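Local coordinates for protein Pcdhgc3 (Mus musculus, PDB 4ZI8) that is a protocadherin, probably a calcium-dependent cell-adhesion protein that may help establish specific neuronal connections, here as its first three extracellular cadherin repeats, at residues Arg65-Asn70 with Gly74-Asn79; Asp80-Glu85 with Cys94-Glu99; Cys88-Ser93 with Ser148-Asp153; Gly141-Leu146 with Arg173-Glu178; Lys182-Val187 with Leu202-Leu207. One frame throughout, in Å; residues are numbered along the deposited sequence. Where two conformers were deposited one is given.

Interaction 1 of 5, residues Arg65-Asn70 with Gly74-Asn79; sequences RFFEVN and GEMFVN
Asn79 grips two successive carbonyls of the partner segment: its backbone N donates to Phe66 O at 2.6 Å, and its ND2 to Arg65 O at 2.9 Å. These bonds close the open end of a β hairpin in the first cadherin repeat, where strands 67-69 and 75-78 run antiparallel. Glu68 and Phe77 form the hydrogen-bonded pair in the middle, with Phe77 N donating to Glu68 O at 2.9 Å and Glu68 N to Phe77 O in return. Near the turn Asn70 N donates to Glu75 O and Gly74 N to Asn70 O. Asn79 OD1 turns elsewhere, to Arg33, while Arg65 NE forms a salt bridge with Glu68 OE2 at 2.8 Å. The glutamate chain, bent at chi2, crosses Asn79 with Glu68 CG 3.3 Å from Asn79 CG; its carboxylate stands 77° from the asparagine amide. On the same sheet face, Phe77 has its CG between backbone N and carbonyl carbon (chi1 54°), folding the ring back so that Glu68 O lies over one face. The other sheet face looks into the core, where Val69 CG2 packs on Met76 CG at 3.8 Å. Beyond it comes a Met-aromatic contact: Met76 SD sits obliquely 5.2 Å from the centroid of the Phe67 ring.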
# COMPACT_ATOMS: atom_id res chain seq x y z
N ARG B 65 49.41 -21.53 7.98
CA ARG B 65 50.05 -22.08 9.17
C ARG B 65 49.55 -21.41 10.43
O ARG B 65 50.19 -20.50 10.99
CB ARG B 65 51.56 -21.97 9.03
CG ARG B 65 52.06 -22.61 7.75
CD ARG B 65 53.46 -23.20 7.92
NE ARG B 65 54.45 -22.16 8.16
CZ ARG B 65 55.11 -21.54 7.19
NH1 ARG B 65 54.88 -21.86 5.92
NH2 ARG B 65 56.01 -20.60 7.48
N PHE B 66 48.41 -21.87 10.90
CA PHE B 66 47.74 -21.25 12.04
C PHE B 66 48.50 -21.49 13.33
O PHE B 66 48.44 -20.69 14.27
CB PHE B 66 46.32 -21.79 12.16
CG PHE B 66 45.40 -21.38 11.04
CD1 PHE B 66 45.05 -20.04 10.87
CD2 PHE B 66 44.89 -22.32 10.16
CE1 PHE B 66 44.17 -19.66 9.84
CE2 PHE B 66 44.03 -21.96 9.14
CZ PHE B 66 43.66 -20.62 8.97
N PHE B 67 49.21 -22.62 13.36
CA PHE B 67 49.96 -23.04 14.54
C PHE B 67 51.35 -23.46 14.15
O PHE B 67 51.58 -23.98 13.06
CB PHE B 67 49.27 -24.20 15.23
CG PHE B 67 47.89 -23.89 15.64
CD1 PHE B 67 47.64 -23.19 16.80
CD2 PHE B 67 46.83 -24.23 14.82
CE1 PHE B 67 46.31 -22.88 17.16
CE2 PHE B 67 45.51 -23.92 15.16
CZ PHE B 67 45.26 -23.24 16.32
N GLU B 68 52.28 -23.22 15.04
CA GLU B 68 53.63 -23.72 14.86
C GLU B 68 54.04 -24.36 16.17
O GLU B 68 53.40 -24.11 17.19
CB GLU B 68 54.58 -22.60 14.46
CG GLU B 68 54.42 -22.15 13.01
CD GLU B 68 55.04 -23.10 11.98
OE1 GLU B 68 55.45 -24.23 12.34
OE2 GLU B 68 55.15 -22.70 10.80
N VAL B 69 55.07 -25.21 16.15
CA VAL B 69 55.59 -25.84 17.35
C VAL B 69 57.06 -25.50 17.49
O VAL B 69 57.78 -25.50 16.51
CB VAL B 69 55.38 -27.37 17.31
CG1 VAL B 69 55.95 -28.03 18.56
CG2 VAL B 69 53.90 -27.70 17.17
N ASN B 70 57.49 -25.16 18.70
CA ASN B 70 58.89 -24.94 19.02
C ASN B 70 59.62 -26.30 19.04
O ASN B 70 59.36 -27.12 19.94
CB ASN B 70 58.98 -24.22 20.36
CG ASN B 70 60.39 -23.89 20.77
OD1 ASN B 70 61.36 -24.52 20.35
ND2 ASN B 70 60.51 -22.89 21.64
N GLY B 74 58.68 -28.25 22.38
CA GLY B 74 57.41 -28.92 22.14
C GLY B 74 56.21 -27.99 22.29
O GLY B 74 55.07 -28.39 22.05
N GLU B 75 56.46 -26.75 22.66
CA GLU B 75 55.36 -25.81 22.83
C GLU B 75 54.70 -25.49 21.48
O GLU B 75 55.38 -25.11 20.54
CB GLU B 75 55.85 -24.54 23.49
CG GLU B 75 54.81 -23.42 23.53
CD GLU B 75 55.42 -22.09 23.95
OE1 GLU B 75 56.47 -22.10 24.64
OE2 GLU B 75 54.86 -21.03 23.58
N MET B 76 53.39 -25.67 21.39
CA MET B 76 52.64 -25.27 20.21
C MET B 76 52.01 -23.91 20.47
O MET B 76 51.50 -23.68 21.57
CB MET B 76 51.55 -26.28 19.87
CG MET B 76 50.82 -25.92 18.58
SD MET B 76 49.75 -27.22 17.98
CE MET B 76 48.42 -27.10 19.11
N PHE B 77 52.05 -23.03 19.48
CA PHE B 77 51.57 -21.68 19.70
C PHE B 77 50.86 -21.15 18.47
O PHE B 77 51.02 -21.69 17.39
CB PHE B 77 52.71 -20.74 20.07
CG PHE B 77 53.84 -20.74 19.10
CD1 PHE B 77 53.84 -19.88 18.01
CD2 PHE B 77 54.93 -21.60 19.28
CE1 PHE B 77 54.86 -19.88 17.10
CE2 PHE B 77 55.97 -21.59 18.38
CZ PHE B 77 55.94 -20.73 17.29
N VAL B 78 50.09 -20.08 18.66
CA VAL B 78 49.33 -19.46 17.57
C VAL B 78 50.28 -18.75 16.63
O VAL B 78 51.09 -17.95 17.07
CB VAL B 78 48.27 -18.48 18.13
CG1 VAL B 78 47.65 -17.63 17.01
CG2 VAL B 78 47.20 -19.28 18.88
N ASN B 79 50.23 -19.07 15.34
CA ASN B 79 51.20 -18.49 14.41
C ASN B 79 50.56 -17.56 13.36
O ASN B 79 51.25 -16.85 12.66
CB ASN B 79 51.97 -19.63 13.73
CG ASN B 79 53.02 -19.14 12.75
OD1 ASN B 79 53.95 -18.44 13.12
ND2 ASN B 79 52.87 -19.52 11.49

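Interaction 2 of 5, residues Asp80-Glu85 with Cys94-Glu99; sequences DRLDRE and CTVTLE. With CA (calcium ion), chain P; CA (calcium ion), chain O.
Leu82 faces Val96 and Arg84 faces Cys94, across backbones that stay well apart: CA of Leu82 is 9.3 Å from CA of Val96, and CA of Arg84 is 6.9 Å from CA of Cys94. One segment is a loop that enters helix 84-88, the other belongs to strand 95-102, and side chains alone bridge them. Leu82 CD2 meets Val96 CG2 at 4.1 Å, the two side chains crossing at a slant in the core, with Phe67 and Leu87 nearby. The aliphatic start of Arg84 lies against the Cys94 half of the Cys88-Cys94 disulfide, Arg84 CG 3.7 Å from Cys94 CB. Asp83-Arg84-Glu85 is the DRE motif of cadherin repeats, which feeds the calcium cluster at the junction with the second repeat. Asp83 is also the N-cap of the helix, its OD1 accepting from Glu85 N at 3.0 Å while binding one calcium at 2.2 Å. The bend of Glu85 at chi2 (69°) lets its carboxylate straddle two calciums: OE1 joins Asp83 OD1 on the first, and both oxygens hold the second, OE2 at 2.2 Å and OE1 more loosely. Arg84 NH2 makes a salt bridge to Glu85 OE2 at 3.1 Å and probably a hydrogen bond to Gly89 O.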
# COMPACT_ATOMS: atom_id res chain seq x y z
N ASP B 80 49.24 -17.57 13.26
CA ASP B 80 48.55 -16.67 12.33
C ASP B 80 47.16 -16.38 12.90
O ASP B 80 46.71 -17.06 13.84
CB ASP B 80 48.46 -17.33 10.94
CG ASP B 80 48.20 -16.34 9.80
OD1 ASP B 80 47.90 -15.14 10.04
OD2 ASP B 80 48.26 -16.78 8.64
N ARG B 81 46.49 -15.39 12.33
CA ARG B 81 45.17 -15.01 12.83
C ARG B 81 44.17 -16.14 12.69
O ARG B 81 44.02 -16.74 11.62
CB ARG B 81 44.66 -13.79 12.10
CG ARG B 81 43.24 -13.47 12.45
CD ARG B 81 42.83 -12.08 11.95
NE ARG B 81 41.47 -11.77 12.41
CZ ARG B 81 40.63 -10.98 11.76
NH1 ARG B 81 40.99 -10.39 10.63
NH2 ARG B 81 39.41 -10.77 12.26
N LEU B 82 43.50 -16.44 13.79
CA LEU B 82 42.44 -17.44 13.82
C LEU B 82 41.13 -16.70 14.00
O LEU B 82 40.76 -16.37 15.13
CB LEU B 82 42.64 -18.45 14.96
CG LEU B 82 43.82 -19.41 14.76
CD1 LEU B 82 44.37 -19.81 16.13
CD2 LEU B 82 43.32 -20.62 14.02
N ASP B 83 40.48 -16.38 12.89
CA ASP B 83 39.19 -15.70 12.91
C ASP B 83 38.13 -16.74 12.69
O ASP B 83 37.97 -17.24 11.57
CB ASP B 83 39.14 -14.61 11.83
CG ASP B 83 37.76 -14.02 11.65
OD1 ASP B 83 36.93 -14.05 12.59
OD2 ASP B 83 37.54 -13.48 10.55
N ARG B 84 37.44 -17.10 13.77
CA ARG B 84 36.41 -18.12 13.70
C ARG B 84 35.38 -17.76 12.61
O ARG B 84 34.86 -18.65 11.95
CB ARG B 84 35.74 -18.32 15.08
CG ARG B 84 34.88 -19.60 15.23
CD ARG B 84 33.64 -19.34 16.09
NE ARG B 84 32.80 -18.33 15.47
CZ ARG B 84 31.99 -18.56 14.44
NH1 ARG B 84 31.87 -19.78 13.94
NH2 ARG B 84 31.30 -17.58 13.92
N GLU B 85 35.09 -16.47 12.40
CA GLU B 85 34.06 -16.13 11.42
C GLU B 85 34.49 -16.56 10.03
O GLU B 85 33.67 -17.11 9.27
CB GLU B 85 33.73 -14.62 11.46
CG GLU B 85 32.75 -14.25 12.57
CD GLU B 85 33.38 -14.38 13.96
OE1 GLU B 85 34.44 -13.80 14.19
OE2 GLU B 85 32.81 -15.06 14.84
N CYS B 94 33.88 -25.01 15.68
CA CYS B 94 34.98 -24.75 14.78
C CYS B 94 36.29 -25.43 15.22
O CYS B 94 36.88 -25.04 16.20
CB CYS B 94 35.22 -23.26 14.70
SG CYS B 94 36.27 -22.76 13.37
N THR B 95 36.74 -26.41 14.46
CA THR B 95 37.95 -27.16 14.82
C THR B 95 38.94 -27.03 13.70
O THR B 95 38.59 -27.28 12.54
CB THR B 95 37.66 -28.63 15.06
OG1 THR B 95 36.69 -28.75 16.09
CG2 THR B 95 38.94 -29.39 15.48
N VAL B 96 40.16 -26.61 14.00
CA VAL B 96 41.21 -26.61 13.01
C VAL B 96 41.99 -27.93 13.18
O VAL B 96 42.39 -28.24 14.29
CB VAL B 96 42.15 -25.42 13.18
CG1 VAL B 96 43.38 -25.55 12.27
CG2 VAL B 96 41.42 -24.10 12.90
N THR B 97 42.19 -28.70 12.13
CA THR B 97 42.99 -29.91 12.27
C THR B 97 44.35 -29.68 11.63
O THR B 97 44.50 -28.87 10.70
CB THR B 97 42.32 -31.11 11.65
OG1 THR B 97 42.14 -30.87 10.25
CG2 THR B 97 40.95 -31.32 12.28
N LEU B 98 45.35 -30.34 12.17
CA LEU B 98 46.67 -30.27 11.60
C LEU B 98 47.39 -31.58 11.90
O LEU B 98 46.86 -32.46 12.58
CB LEU B 98 47.45 -29.07 12.15
CG LEU B 98 47.78 -29.08 13.64
CD1 LEU B 98 49.03 -28.28 13.90
CD2 LEU B 98 46.64 -28.54 14.48
N GLU B 99 48.61 -31.71 11.37
CA GLU B 99 49.42 -32.89 11.63
C GLU B 99 50.79 -32.44 12.09
O GLU B 99 51.22 -31.33 11.77
CB GLU B 99 49.54 -33.75 10.39
CG GLU B 99 48.20 -34.19 9.83
CD GLU B 99 48.32 -34.79 8.44
OE1 GLU B 99 48.38 -34.03 7.45
OE2 GLU B 99 48.37 -36.04 8.33
CA CA P . 36.56 -13.11 14.57
CA CA O . 33.33 -14.09 16.77
O HOH W 1 36.00 -11.11 13.34

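Interaction 3 of 5, residues Cys88-Ser93 with Ser148-Asp153; sequences CGTLPS and SAHDPD. With CA (calcium ion), chain N; CA (calcium ion), chain O.
The imidazole of His150 receives the methyl of Thr90 at its edge, Thr90 CG2 lying near the ring plane and 4.3 Å from His150 CE1. Over one face of the same ring, toward its rim, sits the backbone N of Pro152 from its own segment. This light surface contact spans the calcium-bound junction between the first and second cadherin repeats: segment 88-93 follows the short helix of the first, while 148-153 carries the Asp-X-Asp calcium motif of the second. Gly89 O and Pro152 O approach to 3.9 Å without bonding, as both are acceptors. Segment 88-93 is shaped by a type II' turn from Cys88 to Leu91, closed by Leu91 N donating to Cys88 O at 2.9 Å, with Gly89 leaving the helix at positive phi (47°). In Thr90 the methyl CG2 does the touching, while OG1 hydrogen-bonds Ser275 and His276 of the second subunit, so this turn also takes part in the dimer. On the other side of the contact the carboxylates are pinned by metal. Asp151 chelates one calcium with both oxygens, and Asp153 bridges that ion to a second, shared with Glu85. An Asx turn holds the two aspartates together: Asp153 N donates at 3.2 Å to the anti lone pair of Asp151 OD1, the oxygen that also binds its calcium at 2.5 Å.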
# COMPACT_ATOMS: atom_id res chain seq x y z
N CYS B 88 34.81 -20.74 9.90
CA CYS B 88 33.69 -21.65 10.13
C CYS B 88 32.33 -20.97 10.00
O CYS B 88 31.31 -21.60 10.27
CB CYS B 88 33.83 -22.29 11.51
SG CYS B 88 35.28 -23.37 11.68
N GLY B 89 32.30 -19.72 9.55
CA GLY B 89 31.05 -19.01 9.34
C GLY B 89 30.09 -19.13 10.50
O GLY B 89 30.45 -18.84 11.63
N THR B 90 28.87 -19.59 10.24
CA THR B 90 27.92 -19.78 11.34
C THR B 90 27.80 -21.22 11.88
O THR B 90 26.85 -21.53 12.63
CB THR B 90 26.52 -19.32 10.94
OG1 THR B 90 26.10 -20.03 9.77
CG2 THR B 90 26.49 -17.80 10.71
N LEU B 91 28.70 -22.10 11.49
CA LEU B 91 28.79 -23.43 12.10
C LEU B 91 28.91 -23.30 13.60
O LEU B 91 29.63 -22.45 14.08
CB LEU B 91 29.99 -24.20 11.56
CG LEU B 91 29.96 -24.56 10.07
CD1 LEU B 91 31.25 -25.29 9.70
CD2 LEU B 91 28.77 -25.42 9.80
N PRO B 92 28.19 -24.13 14.36
CA PRO B 92 28.18 -23.95 15.81
C PRO B 92 29.48 -24.37 16.48
O PRO B 92 29.74 -23.96 17.61
CB PRO B 92 27.03 -24.85 16.26
CG PRO B 92 27.01 -25.93 15.24
CD PRO B 92 27.29 -25.22 13.94
N SER B 93 30.30 -25.17 15.80
CA SER B 93 31.61 -25.52 16.33
C SER B 93 32.68 -25.40 15.25
O SER B 93 32.43 -25.66 14.07
CB SER B 93 31.61 -26.94 16.91
OG SER B 93 31.69 -27.92 15.89
N SER B 148 16.84 -6.73 7.31
CA SER B 148 17.41 -7.60 8.34
C SER B 148 18.85 -7.23 8.65
O SER B 148 19.60 -6.85 7.75
CB SER B 148 17.39 -9.06 7.91
OG SER B 148 16.08 -9.53 7.69
N ALA B 149 19.25 -7.38 9.90
CA ALA B 149 20.66 -7.29 10.24
C ALA B 149 21.23 -8.69 10.29
O ALA B 149 20.49 -9.66 10.50
CB ALA B 149 20.85 -6.62 11.56
N HIS B 150 22.54 -8.79 10.11
CA HIS B 150 23.25 -10.05 10.28
C HIS B 150 24.39 -9.85 11.28
O HIS B 150 25.00 -8.80 11.31
CB HIS B 150 23.80 -10.54 8.94
CG HIS B 150 24.58 -11.81 9.04
ND1 HIS B 150 24.04 -12.97 9.55
CD2 HIS B 150 25.87 -12.10 8.72
CE1 HIS B 150 24.96 -13.92 9.54
NE2 HIS B 150 26.07 -13.42 9.03
N ASP B 151 24.65 -10.86 12.10
CA ASP B 151 25.78 -10.84 13.03
C ASP B 151 26.53 -12.15 12.80
O ASP B 151 25.94 -13.22 12.95
CB ASP B 151 25.30 -10.73 14.48
CG ASP B 151 26.41 -10.45 15.48
OD1 ASP B 151 27.48 -11.12 15.46
OD2 ASP B 151 26.20 -9.55 16.32
N PRO B 152 27.80 -12.08 12.39
CA PRO B 152 28.51 -13.30 11.99
C PRO B 152 29.06 -14.15 13.14
O PRO B 152 29.58 -15.22 12.86
CB PRO B 152 29.67 -12.77 11.13
CG PRO B 152 29.95 -11.41 11.71
CD PRO B 152 28.60 -10.86 12.15
N ASP B 153 28.96 -13.69 14.39
CA ASP B 153 29.34 -14.49 15.54
C ASP B 153 28.27 -15.58 15.72
O ASP B 153 27.30 -15.63 14.96
CB ASP B 153 29.47 -13.61 16.80
CG ASP B 153 30.47 -12.48 16.63
OD1 ASP B 153 31.56 -12.72 16.06
OD2 ASP B 153 30.18 -11.33 17.05
CA CA N . 28.06 -10.27 17.70
CA CA O . 33.33 -14.09 16.77

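Interaction 4 of 5, residues Gly141-Leu146 with Arg173-Glu178; sequences GTRFPL and RVQTRE
Arg173 opens the contact with its chain extended from CG to NE, bringing its NH1 to 3.8 Å from NH1 of Arg143. The two side chains cross nearly at right angles and their guanidinium planes are turned 74° apart, which rules out a flat stack. Both residues belong to outer strands of the three-stranded antiparallel sheet of the second cadherin repeat: 170-176 on one flank, 143-145 on the other, with 182-188 running between them. The two arginines therefore reach over the central strand on the outer surface of the sheet. Two residues on, Gln175 points the same way. A bend at chi2 (-69°) turns its amide toward Arg143, and Gln175 NE2 comes to 3.9 Å from Arg143 NH1, the amide standing almost perpendicular to the guanidinium, at 86°. Two donors meeting in this way cannot bond each other. What draws them together is a shared acceptor on the middle strand: Glu185 OE2 takes a salt bridge from Arg143 NH1 and a hydrogen bond from Gln175 NE2. Arg143 and Gln175 are thus donors gathered on one carboxylate, while Arg173 comes close to Arg143 without bonding to it. The negative charge of Glu185 probably eases the proximity of the two like charges, on a surface where solvent can screen them further.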
# COMPACT_ATOMS: atom_id res chain seq x y z
N GLY B 141 -2.66 -1.93 11.88
CA GLY B 141 -2.61 -3.38 11.86
C GLY B 141 -1.77 -3.81 10.69
O GLY B 141 -1.26 -4.94 10.62
N THR B 142 -1.61 -2.88 9.76
CA THR B 142 -0.76 -3.10 8.60
C THR B 142 0.70 -3.26 9.04
O THR B 142 1.17 -2.57 9.97
CB THR B 142 -0.93 -1.94 7.59
OG1 THR B 142 -2.30 -1.87 7.20
CG2 THR B 142 -0.09 -2.15 6.35
N ARG B 143 1.41 -4.18 8.42
CA ARG B 143 2.79 -4.43 8.82
C ARG B 143 3.75 -4.15 7.67
O ARG B 143 3.39 -4.29 6.50
CB ARG B 143 2.93 -5.87 9.34
CG ARG B 143 1.99 -6.12 10.51
CD ARG B 143 2.21 -7.46 11.17
NE ARG B 143 1.78 -8.56 10.32
CZ ARG B 143 1.97 -9.84 10.62
NH1 ARG B 143 2.57 -10.18 11.76
NH2 ARG B 143 1.55 -10.78 9.78
N PHE B 144 4.96 -3.72 8.00
CA PHE B 144 5.95 -3.33 7.03
C PHE B 144 7.24 -4.01 7.41
O PHE B 144 7.79 -3.73 8.46
CB PHE B 144 6.13 -1.82 7.03
CG PHE B 144 4.85 -1.07 6.85
CD1 PHE B 144 4.02 -0.82 7.93
CD2 PHE B 144 4.45 -0.65 5.59
CE1 PHE B 144 2.80 -0.15 7.76
CE2 PHE B 144 3.26 0.02 5.41
CZ PHE B 144 2.43 0.27 6.50
N PRO B 145 7.72 -4.92 6.57
CA PRO B 145 9.00 -5.57 6.89
C PRO B 145 10.16 -4.60 6.74
O PRO B 145 10.18 -3.75 5.84
CB PRO B 145 9.09 -6.70 5.86
CG PRO B 145 7.72 -6.85 5.29
CD PRO B 145 7.08 -5.48 5.38
N LEU B 146 11.12 -4.70 7.65
CA LEU B 146 12.30 -3.86 7.65
C LEU B 146 13.53 -4.68 7.23
O LEU B 146 13.50 -5.91 7.32
CB LEU B 146 12.50 -3.26 9.03
CG LEU B 146 11.33 -2.40 9.52
CD1 LEU B 146 11.59 -1.90 10.93
CD2 LEU B 146 11.08 -1.25 8.56
N ARG B 173 7.58 -5.63 15.84
CA ARG B 173 7.60 -7.08 16.13
C ARG B 173 8.87 -7.71 15.63
O ARG B 173 9.38 -7.32 14.59
CB ARG B 173 6.42 -7.78 15.49
CG ARG B 173 5.16 -7.22 16.00
CD ARG B 173 4.00 -8.04 15.62
NE ARG B 173 2.83 -7.48 16.27
CZ ARG B 173 1.59 -7.90 16.03
NH1 ARG B 173 1.40 -8.88 15.16
NH2 ARG B 173 0.57 -7.35 16.66
N VAL B 174 9.39 -8.68 16.37
CA VAL B 174 10.55 -9.40 15.90
C VAL B 174 10.11 -10.81 15.59
O VAL B 174 9.51 -11.48 16.44
CB VAL B 174 11.69 -9.38 16.92
CG1 VAL B 174 12.89 -10.17 16.42
CG2 VAL B 174 12.10 -7.95 17.21
N GLN B 175 10.33 -11.25 14.37
CA GLN B 175 9.89 -12.57 13.95
C GLN B 175 11.11 -13.47 13.79
O GLN B 175 12.19 -13.01 13.43
CB GLN B 175 9.10 -12.51 12.64
CG GLN B 175 7.94 -11.52 12.65
CD GLN B 175 6.81 -11.97 13.56
OE1 GLN B 175 6.83 -13.09 14.08
NE2 GLN B 175 5.82 -11.11 13.74
N THR B 176 10.95 -14.75 14.09
CA THR B 176 12.05 -15.66 13.86
C THR B 176 11.65 -16.60 12.73
O THR B 176 10.59 -17.24 12.80
CB THR B 176 12.44 -16.44 15.14
OG1 THR B 176 12.89 -15.52 16.13
CG2 THR B 176 13.58 -17.39 14.84
N ARG B 177 12.45 -16.64 11.68
CA ARG B 177 12.18 -17.51 10.54
C ARG B 177 12.51 -18.95 10.89
O ARG B 177 13.12 -19.22 11.93
CB ARG B 177 12.98 -17.07 9.32
CG ARG B 177 12.68 -15.65 8.85
CD ARG B 177 13.52 -15.31 7.64
NE ARG B 177 13.33 -13.95 7.16
CZ ARG B 177 14.21 -12.97 7.32
NH1 ARG B 177 15.37 -13.18 7.96
NH2 ARG B 177 13.94 -11.76 6.84
N GLU B 178 12.11 -19.89 10.03
CA GLU B 178 12.34 -21.31 10.30
C GLU B 178 13.83 -21.64 10.47
O GLU B 178 14.19 -22.59 11.18
CB GLU B 178 11.74 -22.19 9.19
CG GLU B 178 11.74 -23.70 9.52
CD GLU B 178 11.43 -24.60 8.33
OE1 GLU B 178 10.65 -24.18 7.44
OE2 GLU B 178 11.96 -25.73 8.27

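Interaction 5 of 5, residues Lys182-Val187 with Leu202-Leu207; sequences KYAELV and LVLTAL
Leu186 and Leu202 both set CG anti to their own carbonyl carbon, with chi1 of -59° and -49°, and this aims their methyl ends at each other, tip to tip. Leu204 takes the other course: with CG opposite the backbone N (chi1 178°), its CD1 reaches over to the small Ala184. The resulting contacts are purely apolar. Leu202 CD1 is nearly equidistant from both methyls of Leu186, 4.0 Å from Leu186 CD2 and the same from its CD1, so the fork of Leu186 receives one methyl. Ala184 CB meets Leu204 CD1 at 3.9 Å. The backbones stay far apart, with CA of Ala184 8.5 Å from CA of Leu204, because the strands belong to different sheets. Strand 182-188 is the middle of the three-stranded sheet of the second cadherin repeat, and strand 199-208 lies in the four-stranded one. The contact therefore crosses the core of the β sandwich, the Greek-key fold of cadherin repeats. Neighbours fill in around it: Tyr162 and Leu164 from strand 159-164, Phe170 and Leu172 from strand 170-176, Ile220 and Ile222 from strand 215-225. Glu185, between Ala184 and Leu186, turns to the opposite side of its strand. A long leucine opposite a short alanine, and two leucines meeting end to end, span the same gap in different ways. With all four residues buried and nothing polar between them, the sheets are held here by dispersion and exclusion of water, without directional bonds.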
# COMPACT_ATOMS: atom_id res chain seq x y z
N LYS B 182 16.38 -13.61 12.13
CA LYS B 182 15.36 -12.76 12.66
C LYS B 182 15.27 -11.50 11.85
O LYS B 182 16.31 -10.94 11.42
CB LYS B 182 15.64 -12.41 14.11
CG LYS B 182 15.69 -13.60 15.05
CD LYS B 182 16.20 -13.19 16.41
CE LYS B 182 16.42 -14.38 17.31
NZ LYS B 182 15.10 -14.89 17.80
N TYR B 183 14.03 -11.05 11.66
CA TYR B 183 13.76 -9.72 11.14
C TYR B 183 12.73 -9.01 11.99
O TYR B 183 11.96 -9.63 12.74
CB TYR B 183 13.26 -9.79 9.71
CG TYR B 183 11.91 -10.46 9.56
CD1 TYR B 183 11.80 -11.85 9.49
CD2 TYR B 183 10.75 -9.70 9.44
CE1 TYR B 183 10.58 -12.46 9.33
CE2 TYR B 183 9.52 -10.31 9.28
CZ TYR B 183 9.44 -11.68 9.22
OH TYR B 183 8.20 -12.28 9.06
N ALA B 184 12.72 -7.70 11.85
CA ALA B 184 11.72 -6.88 12.49
C ALA B 184 10.67 -6.41 11.46
O ALA B 184 10.95 -6.34 10.26
CB ALA B 184 12.38 -5.71 13.17
N GLU B 185 9.46 -6.10 11.93
CA GLU B 185 8.49 -5.41 11.08
C GLU B 185 7.86 -4.31 11.88
O GLU B 185 7.62 -4.47 13.08
CB GLU B 185 7.43 -6.37 10.54
CG GLU B 185 6.66 -7.13 11.61
CD GLU B 185 5.75 -8.21 11.02
OE1 GLU B 185 5.75 -8.38 9.78
OE2 GLU B 185 5.06 -8.90 11.81
N LEU B 186 7.61 -3.17 11.25
CA LEU B 186 6.77 -2.16 11.89
C LEU B 186 5.35 -2.64 11.89
O LEU B 186 4.90 -3.28 10.94
CB LEU B 186 6.82 -0.83 11.16
CG LEU B 186 8.17 -0.17 11.02
CD1 LEU B 186 7.92 1.05 10.17
CD2 LEU B 186 8.71 0.23 12.37
N VAL B 187 4.62 -2.32 12.95
CA VAL B 187 3.19 -2.54 12.95
C VAL B 187 2.53 -1.20 13.15
O VAL B 187 2.80 -0.51 14.14
CB VAL B 187 2.75 -3.49 14.06
CG1 VAL B 187 1.23 -3.62 14.07
CG2 VAL B 187 3.45 -4.84 13.90
N LEU B 202 12.44 7.20 12.10
CA LEU B 202 12.64 6.19 13.11
C LEU B 202 14.03 5.60 13.05
O LEU B 202 14.71 5.75 12.10
CB LEU B 202 11.67 5.04 12.91
CG LEU B 202 10.21 5.30 12.71
CD1 LEU B 202 9.50 4.10 12.18
CD2 LEU B 202 9.61 5.72 14.01
N VAL B 203 14.42 4.91 14.11
CA VAL B 203 15.67 4.21 14.14
C VAL B 203 15.43 2.77 14.62
O VAL B 203 14.89 2.57 15.66
CB VAL B 203 16.75 4.84 15.03
CG1 VAL B 203 18.03 4.04 14.97
CG2 VAL B 203 17.04 6.25 14.61
N LEU B 204 15.81 1.82 13.80
CA LEU B 204 15.80 0.40 14.14
C LEU B 204 17.19 0.01 14.63
O LEU B 204 18.19 0.24 13.93
CB LEU B 204 15.42 -0.46 12.93
CG LEU B 204 15.39 -1.99 13.09
CD1 LEU B 204 14.26 -2.39 13.98
CD2 LEU B 204 15.32 -2.70 11.73
N THR B 205 17.24 -0.57 15.82
CA THR B 205 18.49 -1.04 16.41
C THR B 205 18.53 -2.57 16.42
O THR B 205 17.61 -3.20 16.92
CB THR B 205 18.66 -0.51 17.82
OG1 THR B 205 18.77 0.90 17.76
CG2 THR B 205 19.91 -1.09 18.47
N ALA B 206 19.57 -3.16 15.84
CA ALA B 206 19.76 -4.60 15.96
C ALA B 206 20.78 -4.88 17.07
O ALA B 206 21.79 -4.18 17.14
CB ALA B 206 20.23 -5.18 14.67
N LEU B 207 20.48 -5.85 17.94
CA LEU B 207 21.36 -6.18 19.07
C LEU B 207 21.72 -7.66 19.11
O LEU B 207 20.87 -8.53 18.88
CB LEU B 207 20.70 -5.82 20.39
CG LEU B 207 20.31 -4.35 20.56
CD1 LEU B 207 18.82 -4.26 20.94
CD2 LEU B 207 21.17 -3.68 21.62

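Along the chain, interaction 1 comes first and interaction 2 follows it, both in the first cadherin repeat; their centres are 12 Å apart and Phe66 and Phe67 pack on Leu82. Interaction 3 interleaves with interactions 2 and 4, sharing the Cys88-Cys94 disulfide and a calcium with interaction 2, and joins the first repeat to the second; interaction 5 comes last. Interactions 4 and 5, centred 9 Å apart, meet at the sheet containing strand 182-188, interaction 4 over its outer surface and interaction 5 from its inner face to the opposing sheet. Interaction 3 touches both. Interactions 1 and 4 lie about 48 Å apart, centre to centre, as expected for elongated repeats whose calcium-bound junction joins separately packed sandwiches.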